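PDB 2GX8: NIF3-related protein, which is of unknown function but binds zinc at a conserved dimetal site and carries an additional domain thought to be regulatory. Local coordinates for residues K44-M48 against T156-E160; N129-A133 against T266-G270; E151-P155 against Q323-K327; V164-V170 against E225-E229; E175-L180 against A243-H248. One frame throughout, in Å; residues are numbered along the deposited sequence.

Contact 1. Residues K44-M48 against T156-E160; sequences KHLAM and TYAEE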
# COMPACT_ATOMS: atom_id res chain seq x y z
N LYS C 44 -16.57 24.26 -4.73
CA LYS C 44 -15.44 23.34 -4.45
C LYS C 44 -15.80 21.85 -4.37
O LYS C 44 -14.92 21.01 -4.50
CB LYS C 44 -14.70 23.77 -3.18
CG LYS C 44 -13.85 25.04 -3.32
CD LYS C 44 -13.34 25.49 -1.95
CE LYS C 44 -12.34 26.63 -2.08
NZ LYS C 44 -12.06 27.35 -0.78
N HIS C 45 -17.07 21.52 -4.15
CA HIS C 45 -17.50 20.11 -4.13
C HIS C 45 -17.53 19.50 -5.54
O HIS C 45 -17.58 18.28 -5.70
CB HIS C 45 -18.84 19.94 -3.41
CG HIS C 45 -19.95 20.79 -3.95
ND1 HIS C 45 -20.69 20.43 -5.06
CD2 HIS C 45 -20.47 21.96 -3.52
CE1 HIS C 45 -21.61 21.35 -5.29
NE2 HIS C 45 -21.50 22.29 -4.36
N LEU C 46 -17.49 20.36 -6.56
CA LEU C 46 -17.46 19.93 -7.96
C LEU C 46 -16.08 19.41 -8.37
O LEU C 46 -15.97 18.58 -9.30
CB LEU C 46 -17.88 21.07 -8.90
CG LEU C 46 -19.31 21.58 -8.76
CD1 LEU C 46 -19.61 22.55 -9.85
CD2 LEU C 46 -20.25 20.42 -8.83
N ALA C 47 -15.04 19.91 -7.70
CA ALA C 47 -13.65 19.50 -7.91
C ALA C 47 -13.49 17.98 -7.71
O ALA C 47 -14.16 17.37 -6.88
CB ALA C 47 -12.71 20.27 -6.97
N MET C 48 -12.59 17.38 -8.48
CA MET C 48 -12.40 15.94 -8.42
C MET C 48 -11.42 15.48 -7.35
O MET C 48 -10.60 16.25 -6.85
CB MET C 48 -11.95 15.42 -9.78
CG MET C 48 -12.91 15.74 -10.89
SD MET C 48 -12.33 14.94 -12.36
CE MET C 48 -12.51 13.20 -11.90
N THR C 156 -19.23 12.97 -13.32
CA THR C 156 -18.30 12.85 -12.19
C THR C 156 -19.01 13.26 -10.92
O THR C 156 -18.58 12.91 -9.82
CB THR C 156 -17.04 13.75 -12.33
OG1 THR C 156 -17.42 15.14 -12.37
CG2 THR C 156 -16.22 13.39 -13.57
N TYR C 157 -20.11 13.98 -11.08
CA TYR C 157 -20.84 14.47 -9.93
C TYR C 157 -22.35 14.55 -10.16
O TYR C 157 -22.80 15.00 -11.21
CB TYR C 157 -20.27 15.84 -9.52
CG TYR C 157 -20.91 16.43 -8.29
CD1 TYR C 157 -20.48 16.08 -7.01
CD2 TYR C 157 -21.97 17.34 -8.40
CE1 TYR C 157 -21.08 16.61 -5.88
CE2 TYR C 157 -22.58 17.88 -7.27
CZ TYR C 157 -22.13 17.52 -6.02
OH TYR C 157 -22.74 18.05 -4.91
N ALA C 158 -23.11 14.09 -9.18
CA ALA C 158 -24.58 14.19 -9.15
C ALA C 158 -24.94 14.46 -7.70
O ALA C 158 -24.70 13.63 -6.81
CB ALA C 158 -25.24 12.91 -9.61
N GLU C 159 -25.49 15.65 -7.45
CA GLU C 159 -25.83 16.09 -6.11
C GLU C 159 -26.82 15.12 -5.46
O GLU C 159 -27.73 14.63 -6.13
CB GLU C 159 -26.49 17.47 -6.23
CG GLU C 159 -26.74 18.20 -4.92
CD GLU C 159 -25.73 19.28 -4.63
OE1 GLU C 159 -25.67 20.26 -5.40
OE2 GLU C 159 -25.04 19.17 -3.60
N GLU C 160 -26.61 14.79 -4.18
CA GLU C 160 -27.57 13.96 -3.44
C GLU C 160 -28.80 14.84 -3.17
O GLU C 160 -28.66 16.03 -2.85
CB GLU C 160 -27.01 13.48 -2.09
CG GLU C 160 -25.83 12.51 -2.18
CD GLU C 160 -25.23 12.17 -0.80
OE1 GLU C 160 -25.91 12.35 0.23
OE2 GLU C 160 -24.05 11.73 -0.75
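The hydroxyl oxygen OH of Y157 lies between an imidazole from the 44-48 loop and a carboxylate of its own strand. ND1 of H45 comes to 3.1 Å from Y157 OH. Y157 OH also lies 2.9 Å from OE2 of E159, at most a weak hydrogen bond, since its single proton has another acceptor within reach. That OE2 also accepts a hydrogen bond from the backbone N of S235, which helps to fix the carboxylate. The H45 ring meets the phenol end obliquely: the two centroids are 5.2 Å apart and the planes 37° from each other. With CG of H45 between its backbone N and carbonyl carbon (chi1 55°), the imidazole is directed at the strand.

Nearer the strand backbone, one branch of L46 touches the same phenol. Its CD2 meets CD2 of Y157 at 3.6 Å, the two side chains crossing at about a right angle. CD2 of L46 lies along the CD2-CE2 flank of the ring, while H45 is at the hydroxyl end. At M48 the contact is lighter. M48 CE approaches CG2 of T156 at 4.1 Å, its chain bent at the last torsion, and the backbone N of M48 is hydrogen-bonded to T128.

The loop and strand segments run in nearly opposite senses, and this is a surface contact, with H45 exposed and L46 buried. Y157 also packs on L267, and both T156 and Y157 face that residue of the neighbouring strand 262-268, one strand residue against two: the pattern of a classic beta bulge.

Contact 2. Residues N129-A133 against T266-G270; sequences NVDVA and TLGLG. With ZN (zinc ion), chain M.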
# COMPACT_ATOMS: atom_id res chain seq x y z
N ASN C 129 -13.12 22.10 -10.77
CA ASN C 129 -14.44 22.69 -10.56
C ASN C 129 -14.91 23.58 -11.75
O ASN C 129 -16.11 23.74 -11.97
CB ASN C 129 -14.56 23.40 -9.19
CG ASN C 129 -13.47 24.48 -8.96
OD1 ASN C 129 -13.77 25.57 -8.48
ND2 ASN C 129 -12.22 24.17 -9.30
N VAL C 130 -13.97 24.14 -12.52
CA VAL C 130 -14.29 24.98 -13.70
C VAL C 130 -14.47 24.08 -14.96
O VAL C 130 -15.11 24.47 -15.94
CB VAL C 130 -13.22 26.12 -13.88
CG1 VAL C 130 -13.45 26.93 -15.15
CG2 VAL C 130 -13.24 27.04 -12.68
N ASP C 131 -13.94 22.86 -14.90
CA ASP C 131 -14.08 21.88 -15.96
C ASP C 131 -15.46 21.24 -15.92
O ASP C 131 -16.09 21.01 -16.96
CB ASP C 131 -13.04 20.77 -15.75
CG ASP C 131 -11.64 21.21 -16.06
OD1 ASP C 131 -11.35 21.38 -17.26
OD2 ASP C 131 -10.80 21.33 -15.13
N VAL C 132 -15.90 20.97 -14.69
CA VAL C 132 -17.17 20.30 -14.37
C VAL C 132 -18.41 21.20 -14.41
O VAL C 132 -19.46 20.79 -14.89
CB VAL C 132 -17.08 19.68 -12.93
CG1 VAL C 132 -18.37 18.98 -12.54
CG2 VAL C 132 -15.90 18.71 -12.82
N ALA C 133 -18.28 22.42 -13.91
CA ALA C 133 -19.43 23.33 -13.79
C ALA C 133 -20.05 23.83 -15.09
O ALA C 133 -19.34 24.04 -16.08
CB ALA C 133 -19.07 24.52 -12.91
N THR C 266 -26.80 15.64 -13.47
CA THR C 266 -25.46 15.08 -13.59
C THR C 266 -24.53 16.15 -14.11
O THR C 266 -24.89 16.89 -15.04
CB THR C 266 -25.39 13.95 -14.63
OG1 THR C 266 -26.46 13.03 -14.45
CG2 THR C 266 -24.08 13.20 -14.50
N LEU C 267 -23.37 16.24 -13.48
CA LEU C 267 -22.28 17.14 -13.87
C LEU C 267 -21.04 16.26 -14.10
O LEU C 267 -20.93 15.16 -13.53
CB LEU C 267 -22.03 18.20 -12.79
CG LEU C 267 -23.10 19.29 -12.55
CD1 LEU C 267 -22.92 19.96 -11.21
CD2 LEU C 267 -23.15 20.32 -13.66
N GLY C 268 -20.13 16.73 -14.95
CA GLY C 268 -18.94 15.98 -15.26
C GLY C 268 -17.98 16.64 -16.23
O GLY C 268 -18.05 17.82 -16.50
N LEU C 269 -17.08 15.85 -16.76
CA LEU C 269 -16.06 16.36 -17.65
C LEU C 269 -16.48 16.28 -19.10
O LEU C 269 -17.01 15.28 -19.52
CB LEU C 269 -14.78 15.57 -17.47
CG LEU C 269 -14.09 15.75 -16.12
CD1 LEU C 269 -12.97 14.74 -16.04
CD2 LEU C 269 -13.58 17.19 -15.97
N GLY C 270 -16.21 17.34 -19.86
CA GLY C 270 -16.51 17.39 -21.30
C GLY C 270 -17.96 17.39 -21.70
O GLY C 270 -18.83 17.02 -20.90
ZN ZN M . -9.20 22.15 -17.27
O HOH W 1 -20.91 19.35 -16.24
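V132 presses against G268 where helix 128-132 ends, and this is the tight part of the contact. Their CA atoms are 4.8 Å apart. CA of V132 points its hydrogen at O of G268, a CA-H...O contact of 3.4 Å with an angle of 166° at the hydrogen. Glycine, having no side chain, puts only backbone here. CG1 of V132, anti to the backbone N (chi1 179°), reaches the strand and meets CB of L267 at 3.8 Å. One residue earlier, CB of D131 packs on CD2 of L269 at 3.6 Å.

This packing backs onto the dimetal centre. OD1 of D131 binds a zinc ion at 2.3 Å, together with H92 and E360, and E360 also serves the second zinc ion with H93 and H357. The carbonyl O of D131 is hydrogen-bonded to N138, a further tie on the residue that carries the ligand.

Fit is looser at the other branch of V132, whose CG2 stands 4.2 Å from CD2 of L269. On the wetter side a water accepts a hydrogen bond from the backbone N of G268 at 3.0 Å. Its approach to V132 O is too short to trust, so a water bridge between helix and strand there remains doubtful. L267, partly exposed, borders this side.

Contact 3. Residues E151-P155 against Q323-K327; sequences EVLAP and QAKFK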
# COMPACT_ATOMS: atom_id res chain seq x y z
N GLU C 151 -24.66 17.23 -23.91
CA GLU C 151 -24.82 16.44 -22.69
C GLU C 151 -23.45 16.31 -22.03
O GLU C 151 -22.45 16.46 -22.68
CB GLU C 151 -25.20 15.02 -23.03
CG GLU C 151 -26.53 14.77 -23.60
CD GLU C 151 -26.76 13.27 -23.74
OE1 GLU C 151 -25.80 12.51 -23.42
OE2 GLU C 151 -27.87 12.85 -24.15
N VAL C 152 -23.41 16.02 -20.74
CA VAL C 152 -22.13 15.80 -20.07
C VAL C 152 -21.47 14.58 -20.74
O VAL C 152 -22.15 13.60 -21.10
CB VAL C 152 -22.30 15.58 -18.52
CG1 VAL C 152 -21.02 15.06 -17.91
CG2 VAL C 152 -22.73 16.87 -17.81
N LEU C 153 -20.16 14.64 -20.94
CA LEU C 153 -19.49 13.52 -21.59
C LEU C 153 -19.20 12.40 -20.58
O LEU C 153 -19.58 11.25 -20.80
CB LEU C 153 -18.20 13.98 -22.29
CG LEU C 153 -17.29 12.87 -22.83
CD1 LEU C 153 -17.96 12.21 -24.04
CD2 LEU C 153 -15.96 13.46 -23.20
N ALA C 154 -18.50 12.75 -19.50
CA ALA C 154 -18.14 11.78 -18.47
C ALA C 154 -18.63 12.32 -17.14
O ALA C 154 -18.03 13.31 -16.63
CB ALA C 154 -16.62 11.59 -18.42
N PRO C 155 -19.70 11.72 -16.60
CA PRO C 155 -20.31 12.09 -15.34
C PRO C 155 -19.32 11.89 -14.19
O PRO C 155 -18.73 10.76 -14.07
CB PRO C 155 -21.47 11.09 -15.23
CG PRO C 155 -21.74 10.67 -16.64
CD PRO C 155 -20.40 10.59 -17.24
N GLN C 323 -15.51 6.44 -23.20
CA GLN C 323 -16.76 7.13 -22.93
C GLN C 323 -17.23 7.82 -24.19
O GLN C 323 -18.35 7.63 -24.64
CB GLN C 323 -16.56 8.11 -21.76
CG GLN C 323 -17.83 8.70 -21.17
CD GLN C 323 -18.86 7.69 -20.55
OE1 GLN C 323 -18.64 6.47 -20.48
NE2 GLN C 323 -19.99 8.22 -20.11
N ALA C 324 -16.34 8.59 -24.80
CA ALA C 324 -16.61 9.30 -26.06
C ALA C 324 -17.18 8.39 -27.15
O ALA C 324 -18.13 8.77 -27.82
CB ALA C 324 -15.37 10.01 -26.55
N LYS C 325 -16.64 7.18 -27.29
CA LYS C 325 -17.13 6.20 -28.27
C LYS C 325 -18.43 5.53 -27.81
O LYS C 325 -19.35 5.31 -28.60
CB LYS C 325 -16.08 5.14 -28.55
CG LYS C 325 -16.43 4.23 -29.73
CD LYS C 325 -16.44 5.04 -31.01
CE LYS C 325 -17.09 4.30 -32.18
NZ LYS C 325 -16.93 5.19 -33.38
N PHE C 326 -18.51 5.18 -26.52
CA PHE C 326 -19.73 4.55 -25.99
C PHE C 326 -20.94 5.47 -26.24
O PHE C 326 -21.97 5.00 -26.69
CB PHE C 326 -19.56 4.23 -24.49
CG PHE C 326 -20.82 3.73 -23.83
CD1 PHE C 326 -21.44 4.49 -22.82
CD2 PHE C 326 -21.41 2.53 -24.23
CE1 PHE C 326 -22.60 4.04 -22.20
CE2 PHE C 326 -22.58 2.07 -23.63
CZ PHE C 326 -23.18 2.83 -22.61
N LYS C 327 -20.78 6.76 -25.93
CA LYS C 327 -21.80 7.78 -26.19
C LYS C 327 -21.99 8.08 -27.70
O LYS C 327 -22.80 8.93 -28.08
CB LYS C 327 -21.43 9.08 -25.48
CG LYS C 327 -21.33 9.00 -23.98
CD LYS C 327 -22.67 8.88 -23.34
CE LYS C 327 -22.63 9.22 -21.86
NZ LYS C 327 -22.37 10.68 -21.57
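Q323 points its CB at the 151-155 corner, and CG, CD and NE2 each meet something there. CG, anti to the backbone N (chi1 -168°), comes within 3.1 Å of O of L153 and also lies near CB of A154. The bend at chi2 then carries CD past that same carbonyl. At the tip, NE2 donates to L153 O over 3.1 Å, with the oxygen in the plane of the amide and the nitrogen in the carbonyl plane; NE2 also lies 3.7 Å from CD of P155.

The strand turns a corner at L153 and A154, and the carbonyl at that corner takes a second donor. NZ of K327 reaches L153 O at 2.9 Å from 41° above the carbonyl plane, so the two donors use different approaches. The helix 321-326 that supplies Q323 connects strands 306-313 and 331-335, which are parallel neighbours: a beta-alpha-beta crossover.

Away from the polar atoms, CD1 of L153 rests on CA of A324 at 3.8 Å, and both residues also touch A311 and Y332 of those strands. At the outer edge, OE1 of E151 is 4.3 Å from NZ of K327, too far for a salt bridge, although its charge would probably still favour the ammonium's position.

Contact 4. Residues V164-V170 against E225-E229; sequences VVVFVPV and EVRIE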
# COMPACT_ATOMS: atom_id res chain seq x y z
N VAL C 164 -37.35 17.75 2.20
CA VAL C 164 -37.58 18.42 3.47
C VAL C 164 -39.08 18.40 3.71
O VAL C 164 -39.85 18.85 2.85
CB VAL C 164 -37.14 19.87 3.44
CG1 VAL C 164 -37.43 20.54 4.81
CG2 VAL C 164 -35.69 19.97 3.12
N VAL C 165 -39.48 17.89 4.86
CA VAL C 165 -40.89 17.90 5.24
C VAL C 165 -40.96 18.80 6.47
O VAL C 165 -40.24 18.57 7.44
CB VAL C 165 -41.38 16.48 5.58
CG1 VAL C 165 -42.83 16.50 6.09
CG2 VAL C 165 -41.24 15.58 4.36
N VAL C 166 -41.78 19.84 6.44
CA VAL C 166 -41.91 20.74 7.59
C VAL C 166 -43.41 20.81 8.00
O VAL C 166 -44.31 20.67 7.17
CB VAL C 166 -41.24 22.11 7.30
CG1 VAL C 166 -42.00 22.88 6.20
CG2 VAL C 166 -41.08 22.97 8.59
N PHE C 167 -43.67 20.99 9.29
CA PHE C 167 -45.05 21.04 9.82
C PHE C 167 -45.32 22.46 10.29
O PHE C 167 -44.57 22.97 11.12
CB PHE C 167 -45.21 20.01 10.94
CG PHE C 167 -44.85 18.62 10.49
CD1 PHE C 167 -43.54 18.17 10.54
CD2 PHE C 167 -45.81 17.79 9.95
CE1 PHE C 167 -43.19 16.88 10.10
CE2 PHE C 167 -45.47 16.53 9.51
CZ PHE C 167 -44.17 16.08 9.57
N VAL C 168 -46.36 23.09 9.75
CA VAL C 168 -46.62 24.51 9.99
C VAL C 168 -48.11 24.77 10.19
O VAL C 168 -48.93 24.16 9.51
CB VAL C 168 -46.23 25.38 8.74
CG1 VAL C 168 -46.15 26.86 9.10
CG2 VAL C 168 -44.90 24.97 8.14
N PRO C 169 -48.48 25.65 11.13
CA PRO C 169 -49.89 26.01 11.20
C PRO C 169 -50.35 26.70 9.89
O PRO C 169 -49.56 27.39 9.25
CB PRO C 169 -49.93 27.01 12.36
CG PRO C 169 -48.54 27.54 12.45
CD PRO C 169 -47.70 26.34 12.18
N VAL C 170 -51.62 26.48 9.51
CA VAL C 170 -52.22 27.04 8.29
C VAL C 170 -52.08 28.56 8.21
O VAL C 170 -52.03 29.13 7.11
CB VAL C 170 -53.74 26.63 8.11
CG1 VAL C 170 -54.32 27.21 6.83
CG2 VAL C 170 -53.93 25.08 8.10
N GLU C 225 -52.67 20.85 11.42
CA GLU C 225 -51.43 21.35 10.85
C GLU C 225 -51.29 21.02 9.38
O GLU C 225 -52.00 20.17 8.84
CB GLU C 225 -50.25 20.65 11.52
CG GLU C 225 -49.78 21.21 12.82
CD GLU C 225 -48.50 20.51 13.27
OE1 GLU C 225 -48.50 19.28 13.33
OE2 GLU C 225 -47.51 21.21 13.60
N VAL C 226 -50.31 21.65 8.75
CA VAL C 226 -50.01 21.44 7.34
C VAL C 226 -48.64 20.80 7.24
O VAL C 226 -47.68 21.23 7.88
CB VAL C 226 -50.10 22.78 6.55
CG1 VAL C 226 -49.73 22.60 5.10
CG2 VAL C 226 -51.47 23.30 6.62
N ARG C 227 -48.57 19.74 6.44
CA ARG C 227 -47.36 18.98 6.21
C ARG C 227 -46.89 19.42 4.84
O ARG C 227 -47.48 19.05 3.81
CB ARG C 227 -47.67 17.48 6.18
CG ARG C 227 -46.49 16.60 6.45
CD ARG C 227 -46.69 15.10 6.11
NE ARG C 227 -46.08 14.74 4.83
CZ ARG C 227 -45.01 13.96 4.68
NH1 ARG C 227 -44.41 13.38 5.70
NH2 ARG C 227 -44.56 13.73 3.47
N ILE C 228 -45.84 20.23 4.83
CA ILE C 228 -45.28 20.75 3.60
C ILE C 228 -44.02 20.00 3.25
O ILE C 228 -43.11 19.89 4.06
CB ILE C 228 -44.91 22.27 3.72
CG1 ILE C 228 -46.12 23.09 4.21
CG2 ILE C 228 -44.35 22.81 2.38
CD1 ILE C 228 -45.80 24.55 4.54
N GLU C 229 -43.96 19.48 2.04
CA GLU C 229 -42.75 18.81 1.59
C GLU C 229 -42.21 19.46 0.33
O GLU C 229 -42.98 20.01 -0.48
CB GLU C 229 -42.97 17.32 1.41
CG GLU C 229 -43.89 16.94 0.31
CD GLU C 229 -43.93 15.45 0.11
OE1 GLU C 229 -44.08 14.71 1.09
OE2 GLU C 229 -43.83 15.01 -1.05
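V166 and I228 exchange two backbone hydrogen bonds: V166 N to I228 O is 2.7 Å and I228 N to V166 O 2.8 Å. V168 and V226 repeat the exchange at 2.9 Å (V168 N to V226 O) and 3.0 Å (V226 N to V168 O). The strand axes run at 157°, antiparallel, and the hydrogen-bonded pairs alternate with the non-hydrogen-bonded pairs V165-E229 and F167-R227.

Side chains divide between the two faces. With V165, R227, F167 and E229 together on one face, CG of R227 is tight against CE2 of F167 at 3.2 Å, the two chains lying side by side with ring and guanidinium planes 71° apart. CG1 of V165 lies over one face of that guanidinium, offset toward its rim, 3.5 Å from NH1. The group is steered by E229: NH2 of R227 forms a salt bridge to OE1 at 2.6 Å, though as a hydrogen bond it is weak in angle. NH1 pairs with E229 of a second subunit and E229 OE1 with R227 NE of a third, so the charges link three copies.

V166, V168, V226 and I228 line the opposite face. CG2 of V168 meets CD1 of I228 there, and M244 of helix 237-247 packs on V166. In the sheet, strand 255-260 flanks the 164-168 side and strand 194-206 the 225-229 side.

Contact 5. Residues E175-L180 against A243-H248; sequences EVRKAL and AMVTAH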
# COMPACT_ATOMS: atom_id res chain seq x y z
N GLU C 175 -46.61 31.53 3.87
CA GLU C 175 -45.41 32.28 4.14
C GLU C 175 -44.18 31.35 4.14
O GLU C 175 -43.12 31.70 3.62
CB GLU C 175 -45.61 32.96 5.49
CG GLU C 175 -44.53 33.90 5.93
CD GLU C 175 -44.91 34.65 7.20
OE1 GLU C 175 -46.12 34.65 7.57
OE2 GLU C 175 -43.99 35.24 7.82
N VAL C 176 -44.34 30.14 4.69
CA VAL C 176 -43.26 29.13 4.76
C VAL C 176 -42.95 28.51 3.40
O VAL C 176 -41.79 28.27 3.09
CB VAL C 176 -43.51 28.09 5.88
CG1 VAL C 176 -42.56 26.90 5.83
CG2 VAL C 176 -43.39 28.78 7.23
N ARG C 177 -43.96 28.30 2.57
CA ARG C 177 -43.75 27.83 1.19
C ARG C 177 -42.95 28.87 0.39
O ARG C 177 -42.06 28.50 -0.39
CB ARG C 177 -45.06 27.62 0.45
CG ARG C 177 -45.95 26.56 0.99
CD ARG C 177 -47.15 26.47 0.09
NE ARG C 177 -48.19 25.66 0.69
CZ ARG C 177 -49.32 26.13 1.23
NH1 ARG C 177 -49.58 27.43 1.21
NH2 ARG C 177 -50.20 25.28 1.76
N LYS C 178 -43.28 30.15 0.57
CA LYS C 178 -42.62 31.23 -0.17
C LYS C 178 -41.15 31.28 0.19
O LYS C 178 -40.31 31.45 -0.68
CB LYS C 178 -43.27 32.58 0.12
CG LYS C 178 -42.74 33.71 -0.77
CD LYS C 178 -43.33 35.05 -0.39
CE LYS C 178 -42.97 36.14 -1.40
NZ LYS C 178 -41.51 36.46 -1.46
N ALA C 179 -40.87 31.14 1.48
CA ALA C 179 -39.52 31.18 2.02
C ALA C 179 -38.69 30.04 1.49
O ALA C 179 -37.53 30.22 1.16
CB ALA C 179 -39.57 31.13 3.52
N LEU C 180 -39.28 28.85 1.43
CA LEU C 180 -38.59 27.68 0.91
C LEU C 180 -38.25 27.86 -0.57
O LEU C 180 -37.13 27.59 -0.99
CB LEU C 180 -39.46 26.45 1.09
CG LEU C 180 -39.57 25.83 2.48
CD1 LEU C 180 -40.61 24.75 2.44
CD2 LEU C 180 -38.25 25.24 2.95
N ALA C 243 -33.94 29.75 6.23
CA ALA C 243 -35.05 30.57 5.72
C ALA C 243 -36.39 30.03 6.21
O ALA C 243 -37.30 30.79 6.57
CB ALA C 243 -35.02 30.61 4.21
N MET C 244 -36.49 28.71 6.20
CA MET C 244 -37.67 28.01 6.65
C MET C 244 -37.95 28.34 8.13
O MET C 244 -39.07 28.76 8.48
CB MET C 244 -37.41 26.53 6.50
CG MET C 244 -38.58 25.64 6.77
SD MET C 244 -37.99 23.94 6.90
CE MET C 244 -37.28 23.92 8.54
N VAL C 245 -36.93 28.17 8.98
CA VAL C 245 -37.02 28.44 10.42
C VAL C 245 -37.37 29.90 10.71
O VAL C 245 -38.16 30.20 11.60
CB VAL C 245 -35.72 28.02 11.15
CG1 VAL C 245 -35.63 28.67 12.55
CG2 VAL C 245 -35.66 26.52 11.26
N THR C 246 -36.77 30.82 9.95
CA THR C 246 -37.05 32.24 10.15
C THR C 246 -38.53 32.56 9.91
O THR C 246 -39.19 33.23 10.77
CB THR C 246 -36.16 33.12 9.25
OG1 THR C 246 -34.79 32.72 9.37
CG2 THR C 246 -36.29 34.59 9.64
N ALA C 247 -39.06 32.03 8.78
CA ALA C 247 -40.46 32.28 8.38
C ALA C 247 -41.44 31.59 9.30
O ALA C 247 -42.57 32.07 9.50
CB ALA C 247 -40.68 31.83 6.96
N HIS C 248 -41.01 30.46 9.84
CA HIS C 248 -41.84 29.67 10.72
C HIS C 248 -42.07 30.45 12.01
O HIS C 248 -41.13 31.00 12.59
CB HIS C 248 -41.18 28.30 11.00
CG HIS C 248 -42.15 27.23 11.41
ND1 HIS C 248 -42.57 27.07 12.71
CD2 HIS C 248 -42.78 26.27 10.69
CE1 HIS C 248 -43.42 26.06 12.77
NE2 HIS C 248 -43.57 25.56 11.55
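Antiparallel helix-on-helix packing joins E175-L180 to A243-H248, with A179 against A247 at its centre, in the domain whose sheet is formed around strands 150-168 and 221-233. The short axes approach to 8.5 Å at 156° between their directions. Small residues permit this closeness: CB of A179 meets CB of A247 at 3.7 Å and also lies 3.8 Å from O of A243.

Toward the sheet the packing is by larger groups. CG2 of V176 sits 3.9 Å from N of H248, just past the end of helix 237-247, and the same methyl lies near CB of A247. L180 and M244 run side by side, pointing the same way, with L180 CD2 3.9 Å from M244 CG. CG of M244 is anti to the backbone N (chi1 -174°), and the outer end of the side chain leads away from the partner helix to touch V164 and V166 of the sheet. V176 likewise reaches V168, so both helices rest on the same strand. NE2 of H248 is held by the carbonyl O of F167, which pins the end of the second helix to that strand.

No hydrogen bond crosses between the two helices. In chain order the elements run strand, helix, strand, strand, helix, strand, and the antiparallel sheet has order 4-1-3-2, the ferredoxin-like arrangement with two antiparallel helices covering one face.

How the contacts relate
Strand 150-168 is the common thread: contacts 1, 3 and 4 all use it, over a spread of about 41 Å between the centres of contacts 3 and 4. Contacts 2 and 4 are buried, 3 and 5 partly so, and contact 1 lies at the surface. Contacts 1, 2 and 3 cluster where strand 262-268 adjoins strand 150-168, with centres of contacts 1 and 2 about 8 Å apart; their chemistry is mixed, ring, carbonyl and zinc ligand. Contacts 4 and 5, about 10 Å apart, are sheet and helices of one layered unit, the first held by backbone bonds, with charges on one face that reach other subunits, the second by apolar packing.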